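Local atomic coordinates of OxyA protein (Actinoplanes teichomyceticus, PDB entry 5HH3), a protein that is a haem-dependent cytochrome P450 of glycopeptide antibiotic biosynthesis, probably closing a ring in the peptide precursor by oxidative phenolic coupling. Residues 71-77 with 290-295; 157-161 with 209-213. All coordinates share one frame. Numbering follows the deposited sequence.

Contact 1 of 2, residues 71-77 with 290-295; sequences DFSARLL and PRVATD. With HEM (protoporphyrin IX containing Fe), chain G.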
loop_
_atom_site.group_PDB
_atom_site.type_symbol
_atom_site.label_atom_id
_atom_site.label_comp_id
_atom_site.label_asym_id
_atom_site.label_seq_id
_atom_site.Cartn_x
_atom_site.Cartn_y
_atom_site.Cartn_z
ATOM N N ASP B 71 15.231 -12.690 15.062
ATOM C CA ASP B 71 15.418 -12.860 13.626
ATOM C C ASP B 71 14.339 -12.209 12.772
ATOM O O ASP B 71 14.173 -12.604 11.614
ATOM C CB ASP B 71 15.502 -14.358 13.277
ATOM C CG ASP B 71 16.750 -15.011 13.796
ATOM O OD1 ASP B 71 17.771 -14.325 14.002
ATOM O OD2 ASP B 71 16.704 -16.242 13.989
ATOM N N PHE B 72 13.615 -11.234 13.316
ATOM C CA PHE B 72 12.617 -10.497 12.556
ATOM C C PHE B 72 12.818 -9.002 12.782
ATOM O O PHE B 72 13.202 -8.584 13.869
ATOM C CB PHE B 72 11.186 -10.898 12.944
ATOM C CG PHE B 72 10.760 -12.248 12.441
ATOM C CD1 PHE B 72 10.144 -12.387 11.203
ATOM C CD2 PHE B 72 10.966 -13.381 13.213
ATOM C CE1 PHE B 72 9.750 -13.636 10.743
ATOM C CE2 PHE B 72 10.575 -14.628 12.754
ATOM C CZ PHE B 72 9.961 -14.753 11.519
ATOM N N SER B 73 12.575 -8.216 11.741
ATOM C CA SER B 73 12.773 -6.763 11.757
ATOM C C SER B 73 11.483 -6.077 11.385
ATOM O O SER B 73 10.823 -6.464 10.434
ATOM C CB SER B 73 13.855 -6.342 10.756
ATOM O OG SER B 73 13.809 -4.936 10.507
ATOM N N ALA B 74 11.142 -5.038 12.140
ATOM C CA ALA B 74 10.027 -4.155 11.818
ATOM C C ALA B 74 10.427 -3.063 10.795
ATOM O O ALA B 74 9.677 -2.717 9.877
ATOM C CB ALA B 74 9.538 -3.525 13.115
ATOM N N ARG B 75 11.647 -2.585 10.944
ATOM C CA ARG B 75 12.225 -1.499 10.139
ATOM C C ARG B 75 12.388 -1.811 8.659
ATOM O O ARG B 75 12.153 -0.942 7.812
ATOM C CB ARG B 75 13.592 -1.176 10.706
ATOM C CG ARG B 75 14.381 -0.064 10.028
ATOM C CD ARG B 75 15.716 0.071 10.748
ATOM N NE ARG B 75 16.486 -1.187 10.729
ATOM C CZ ARG B 75 17.321 -1.580 9.759
ATOM N NH1 ARG B 75 17.532 -0.835 8.672
ATOM N NH2 ARG B 75 17.962 -2.744 9.869
ATOM N N LEU B 76 12.816 -3.034 8.352
ATOM C CA LEU B 76 13.119 -3.412 6.976
ATOM C C LEU B 76 11.900 -3.529 6.042
ATOM O O LEU B 76 12.070 -3.512 4.806
ATOM C CB LEU B 76 13.929 -4.717 6.938
ATOM C CG LEU B 76 15.399 -4.678 7.355
ATOM C CD1 LEU B 76 15.902 -6.113 7.334
ATOM C CD2 LEU B 76 16.276 -3.782 6.474
ATOM N N LEU B 77 10.693 -3.672 6.594
ATOM C CA LEU B 77 9.503 -3.766 5.745
ATOM C C LEU B 77 9.162 -2.395 5.202
ATOM O O LEU B 77 9.198 -2.161 3.991
ATOM C CB LEU B 77 8.295 -4.328 6.492
ATOM C CG LEU B 77 7.102 -4.561 5.548
ATOM C CD1 LEU B 77 6.637 -5.993 5.677
ATOM C CD2 LEU B 77 5.958 -3.567 5.766
ATOM N N PRO B 290 3.615 -6.032 9.949
ATOM C CA PRO B 290 4.415 -7.110 9.409
ATOM C C PRO B 290 5.911 -6.976 9.681
ATOM O O PRO B 290 6.459 -5.867 9.633
ATOM C CB PRO B 290 4.134 -7.083 7.914
ATOM C CG PRO B 290 3.193 -5.966 7.666
ATOM C CD PRO B 290 3.042 -5.169 8.910
ATOM N N ARG B 291 6.525 -8.115 10.006
ATOM C CA ARG B 291 7.931 -8.227 10.293
ATOM C C ARG B 291 8.631 -8.910 9.101
ATOM O O ARG B 291 8.058 -9.820 8.508
ATOM C CB ARG B 291 8.154 -9.123 11.525
ATOM C CG ARG B 291 7.407 -8.796 12.825
ATOM C CD ARG B 291 7.854 -7.518 13.406
ATOM N NE ARG B 291 7.550 -7.328 14.837
ATOM C CZ ARG B 291 6.533 -6.620 15.340
ATOM N NH1 ARG B 291 5.600 -6.118 14.541
ATOM N NH2 ARG B 291 6.426 -6.464 16.662
ATOM N N VAL B 292 9.869 -8.505 8.782
ATOM C CA VAL B 292 10.668 -9.189 7.762
ATOM C C VAL B 292 11.608 -10.164 8.456
ATOM O O VAL B 292 12.261 -9.780 9.409
ATOM C CB VAL B 292 11.538 -8.219 6.932
ATOM C CG1 VAL B 292 12.241 -8.961 5.797
ATOM C CG2 VAL B 292 10.695 -7.098 6.363
ATOM N N ALA B 293 11.687 -11.400 7.954
ATOM C CA ALA B 293 12.699 -12.377 8.417
ATOM C C ALA B 293 14.097 -11.969 7.979
ATOM O O ALA B 293 14.342 -11.736 6.790
ATOM C CB ALA B 293 12.367 -13.779 7.928
ATOM N N THR B 294 15.002 -11.871 8.941
ATOM C CA THR B 294 16.407 -11.628 8.677
ATOM C C THR B 294 17.260 -12.908 8.758
ATOM O O THR B 294 18.451 -12.871 8.502
ATOM C CB THR B 294 16.965 -10.547 9.614
ATOM O OG1 THR B 294 16.796 -10.938 10.971
ATOM C CG2 THR B 294 16.258 -9.233 9.370
ATOM N N ASP B 295 16.663 -14.032 9.155
ATOM C CA ASP B 295 17.294 -15.343 8.976
ATOM C C ASP B 295 16.172 -16.344 8.608
ATOM O O ASP B 295 15.005 -16.038 8.761
ATOM C CB ASP B 295 18.024 -15.748 10.255
ATOM C CG ASP B 295 19.052 -16.860 10.041
ATOM O OD1 ASP B 295 19.162 -17.422 8.909
ATOM O OD2 ASP B 295 19.766 -17.183 11.026
HETATM C CHA HEM G . 2.457 -1.013 20.328
HETATM C CHB HEM G . 1.414 3.115 22.653
HETATM C CHC HEM G . -3.141 1.546 23.338
HETATM C CHD HEM G . -2.048 -2.577 21.091
HETATM C C1A HEM G . 2.544 0.246 20.873
HETATM C C2A HEM G . 3.687 1.086 20.761
HETATM C C3A HEM G . 3.400 2.241 21.424
HETATM C C4A HEM G . 2.079 2.127 21.942
HETATM C CMA HEM G . 4.301 3.441 21.565
HETATM C CAA HEM G . 4.981 0.740 20.050
HETATM C CBA HEM G . 5.907 0.029 21.036
HETATM C CGA HEM G . 7.238 -0.407 20.446
HETATM O O1A HEM G . 7.398 -0.591 19.214
HETATM O O2A HEM G . 8.216 -0.610 21.214
HETATM C C1B HEM G . 0.061 3.065 23.042
HETATM C C2B HEM G . -0.626 4.122 23.731
HETATM C C3B HEM G . -1.920 3.694 23.932
HETATM C C4B HEM G . -1.985 2.331 23.337
HETATM C CMB HEM G . -0.043 5.451 24.162
HETATM C CAB HEM G . -3.070 4.334 24.620
HETATM C CBB HEM G . -3.057 5.462 25.337
HETATM C C1C HEM G . -3.278 0.282 22.777
HETATM C C2C HEM G . -4.459 -0.491 22.775
HETATM C C3C HEM G . -4.147 -1.688 22.116
HETATM C C4C HEM G . -2.760 -1.607 21.742
HETATM C CMC HEM G . -5.799 -0.081 23.359
HETATM C CAC HEM G . -4.997 -2.873 21.835
HETATM C CBC HEM G . -6.256 -3.062 22.224
HETATM C C1D HEM G . -0.714 -2.432 20.711
HETATM C C2D HEM G . -0.031 -3.505 19.957
HETATM C C3D HEM G . 1.221 -3.077 19.740
HETATM C C4D HEM G . 1.284 -1.740 20.367
HETATM C CMD HEM G . -0.565 -4.835 19.475
HETATM C CAD HEM G . 2.301 -3.852 18.997
HETATM C CBD HEM G . 2.266 -3.694 17.469
HETATM C CGD HEM G . 3.384 -4.514 16.806
HETATM O O1D HEM G . 3.575 -4.506 15.577
HETATM O O2D HEM G . 4.159 -5.242 17.441
HETATM N NA HEM G . 1.572 0.889 21.613
HETATM N NB HEM G . -0.775 2.036 22.866
HETATM N NC HEM G . -2.263 -0.420 22.193
HETATM N ND HEM G . 0.122 -1.406 20.966
HETATM FE FE HEM G . -0.300 0.236 21.884
HETATM O O HOH W 1 -0.679 1.152 20.029
#
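Asp71 opens the pairing with its backbone: its O accepts from Thr294 N at 2.9 Å, and Ala293 CA lies 3.5 Å from the same O in a CA-H...O contact. The side chains at this end carry like charge, Asp71 OD2 standing 4.4 Å from Asp295 OD2. Phe72 sits opposite Ala293 in a non-hydrogen-bonded antiparallel pair, CA to CA 4.5 Å; its ring shares that face of the sheet with Ala293, CE1 to CB 3.8 Å, and also touches Val310 of strand 309-312. Ser73 and Val292 form the hydrogen-bonded pair, Ser73 N to Val292 O and Val292 N to Ser73 O both 2.8 Å. Strand 72-73 is thereby the outermost member, within this chain, of the mixed beta-sheet of the P450 fold, and strand 291-293 joins it to 309-312. That inner strand also carries a propionate-binding residue: Arg291 donates from NH1 to HEM O1D at 2.8 Å and from NH2 to HEM O2D at 2.7 Å, a bidentate grip on one propionate that His289, His346, Arg103 and His99 supplement with bonds of their own to the haem. At Ala74 the chain leaves the sheet for a short helix. Ser73 OG caps the turn, accepting from Leu76 N at 3.0 Å, and is also bonded to Asp95. Leu76 packs CB on Val292 CG2 at 4.1 Å, while Thr186 of the second subunit packs on both residues. Leu77 turns back over the strand, its CB 3.7 Å from Val292 CG2 and its CD1 3.5 Å from Pro290 CB.

Contact 2 of 2, residues 157-161 with 209-213; sequences DFLGI and DDMFG
A helix C-terminus meets a helix N-terminus in this buried contact of the helical part of the P450 fold: the last turn of helix 142-159 against the first of helix 211-219. Residues 157-159 are helical. Gly160 then takes positive phi (81/23) and ends the helix in a Schellman motif, with Gly160 N 2.9 Å from Asp157 O in a backbone hydrogen bond. Glycine suits the site twice over, since positive phi favours it and a CB here would clash with Asp210. In the other segment Asp210 (phi/psi -70/-173) is the N-cap, and helical angles begin at Met211. Asp210 has chi1 p, and its OD2 accepts a weak capping bond from Phe212 N at 3.1 Å. Leu159 CA lies 5.1 Å from Met211 CA and Gly160 CA 4.9 Å from Asp210 CA. One hydrogen bond joins the backbones, Met211 N to Phe158 O at 3.3 Å, so an amide of one helix's first turn meets a carbonyl of the other's last. Asp210 CB rests 3.5 Å from Gly160 CA. The side chain of Met211 (chi1 t, chi2 t, chi3 p) lies alongside both Phe158 (chi1 t) and Leu159 (chi1 m, chi2 t): its CG is 3.6 Å from Phe158 CE2 and its SD 3.6 Å from Leu159 CD2. The sulfur lies 5.1 Å from the Phe158 ring centroid in an oblique Met-aromatic contact. The side chain of Phe158 is about 6 Å from the haem and packs on Met115 of helix 112-136, while Leu159 and Met211 rest on helix 225-256 and Phe212 reaches helix 182-205.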
loop_
_atom_site.group_PDB
_atom_site.type_symbol
_atom_site.label_atom_id
_atom_site.label_comp_id
_atom_site.label_asym_id
_atom_site.label_seq_id
_atom_site.Cartn_x
_atom_site.Cartn_y
_atom_site.Cartn_z
ATOM N N ASP B 157 -4.605 14.932 29.277
ATOM C CA ASP B 157 -4.289 15.063 30.725
ATOM C C ASP B 157 -2.998 14.314 31.080
ATOM O O ASP B 157 -2.159 14.854 31.790
ATOM C CB ASP B 157 -5.430 14.566 31.633
ATOM C CG ASP B 157 -6.642 15.491 31.640
ATOM O OD1 ASP B 157 -6.592 16.619 31.091
ATOM O OD2 ASP B 157 -7.678 15.085 32.213
ATOM N N PHE B 158 -2.822 13.107 30.542
ATOM C CA PHE B 158 -1.616 12.328 30.781
ATOM C C PHE B 158 -0.370 13.083 30.294
ATOM O O PHE B 158 0.650 13.104 30.978
ATOM C CB PHE B 158 -1.749 10.944 30.144
ATOM C CG PHE B 158 -0.489 10.125 30.163
ATOM C CD1 PHE B 158 -0.082 9.473 31.322
ATOM C CD2 PHE B 158 0.278 9.982 29.012
ATOM C CE1 PHE B 158 1.081 8.713 31.334
ATOM C CE2 PHE B 158 1.439 9.216 29.019
ATOM C CZ PHE B 158 1.835 8.575 30.184
ATOM N N LEU B 159 -0.481 13.727 29.134
ATOM C CA LEU B 159 0.574 14.598 28.626
ATOM C C LEU B 159 0.743 15.926 29.366
ATOM O O LEU B 159 1.757 16.588 29.176
ATOM C CB LEU B 159 0.355 14.923 27.156
ATOM C CG LEU B 159 0.435 13.767 26.181
ATOM C CD1 LEU B 159 0.245 14.360 24.798
ATOM C CD2 LEU B 159 1.777 13.031 26.279
ATOM N N GLY B 160 -0.231 16.331 30.173
ATOM C CA GLY B 160 -0.175 17.595 30.870
ATOM C C GLY B 160 -0.586 18.783 30.010
ATOM O O GLY B 160 -0.197 19.910 30.314
ATOM N N ILE B 161 -1.364 18.563 28.946
ATOM C CA ILE B 161 -1.876 19.692 28.162
ATOM C C ILE B 161 -2.964 20.365 29.029
ATOM O O ILE B 161 -3.859 19.673 29.493
ATOM C CB ILE B 161 -2.485 19.259 26.798
ATOM C CG1 ILE B 161 -1.560 18.324 25.990
ATOM C CG2 ILE B 161 -2.846 20.481 25.962
ATOM C CD1 ILE B 161 -0.162 18.850 25.779
ATOM N N ASP B 209 4.834 17.240 36.407
ATOM C CA ASP B 209 4.247 16.003 36.908
ATOM C C ASP B 209 3.832 15.065 35.771
ATOM O O ASP B 209 3.798 13.853 35.943
ATOM C CB ASP B 209 3.030 16.362 37.780
ATOM C CG ASP B 209 2.733 15.332 38.856
ATOM O OD1 ASP B 209 3.248 14.195 38.783
ATOM O OD2 ASP B 209 1.971 15.674 39.787
ATOM N N ASP B 210 3.518 15.636 34.614
ATOM C CA ASP B 210 3.074 14.886 33.421
ATOM C C ASP B 210 4.171 14.025 32.741
ATOM O O ASP B 210 5.269 13.872 33.265
ATOM C CB ASP B 210 2.506 15.895 32.418
ATOM C CG ASP B 210 3.511 16.978 32.067
ATOM O OD1 ASP B 210 3.560 17.986 32.802
ATOM O OD2 ASP B 210 4.272 16.807 31.093
ATOM N N MET B 211 3.836 13.458 31.578
ATOM C CA MET B 211 4.732 12.617 30.786
ATOM C C MET B 211 6.086 13.282 30.490
ATOM O O MET B 211 7.117 12.652 30.667
ATOM C CB MET B 211 4.053 12.196 29.466
ATOM C CG MET B 211 4.603 10.921 28.868
ATOM S SD MET B 211 4.484 10.775 27.075
ATOM C CE MET B 211 5.698 11.998 26.604
ATOM N N PHE B 212 6.077 14.543 30.057
ATOM C CA PHE B 212 7.324 15.249 29.688
ATOM C C PHE B 212 8.266 15.438 30.866
ATOM O O PHE B 212 9.459 15.190 30.744
ATOM C CB PHE B 212 7.036 16.608 29.029
ATOM C CG PHE B 212 6.712 16.540 27.556
ATOM C CD1 PHE B 212 6.341 15.366 26.942
ATOM C CD2 PHE B 212 6.754 17.688 26.789
ATOM C CE1 PHE B 212 6.037 15.332 25.594
ATOM C CE2 PHE B 212 6.439 17.664 25.443
ATOM C CZ PHE B 212 6.084 16.484 24.846
ATOM N N GLY B 213 7.732 15.878 31.997
ATOM C CA GLY B 213 8.554 16.137 33.181
ATOM C C GLY B 213 9.205 14.900 33.783
ATOM O O GLY B 213 10.338 14.957 34.239
#

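From the N terminus, the chain passes through strand 72-73 and helix 75-78, the first half of contact 1, then enters a long, mainly helical excursion. Within it, helix 142-159 ends at contact 2, and the chain runs through helices 163-178 and 182-205 before helix 211-219 starts beside that end, closing a loop of 47 intervening residues. Helices 225-256, 258-266 and 274-282 follow, and strand 291-293 then closes contact 1 across 212 residues. Contact 2 is thus nested inside the larger loop. The contacts do not touch: their centres are about 34 Å apart and their nearest atoms about 20 Å. Contact 1 completes an edge of the beta-sheet, contact 2 joins helix ends within the helical part.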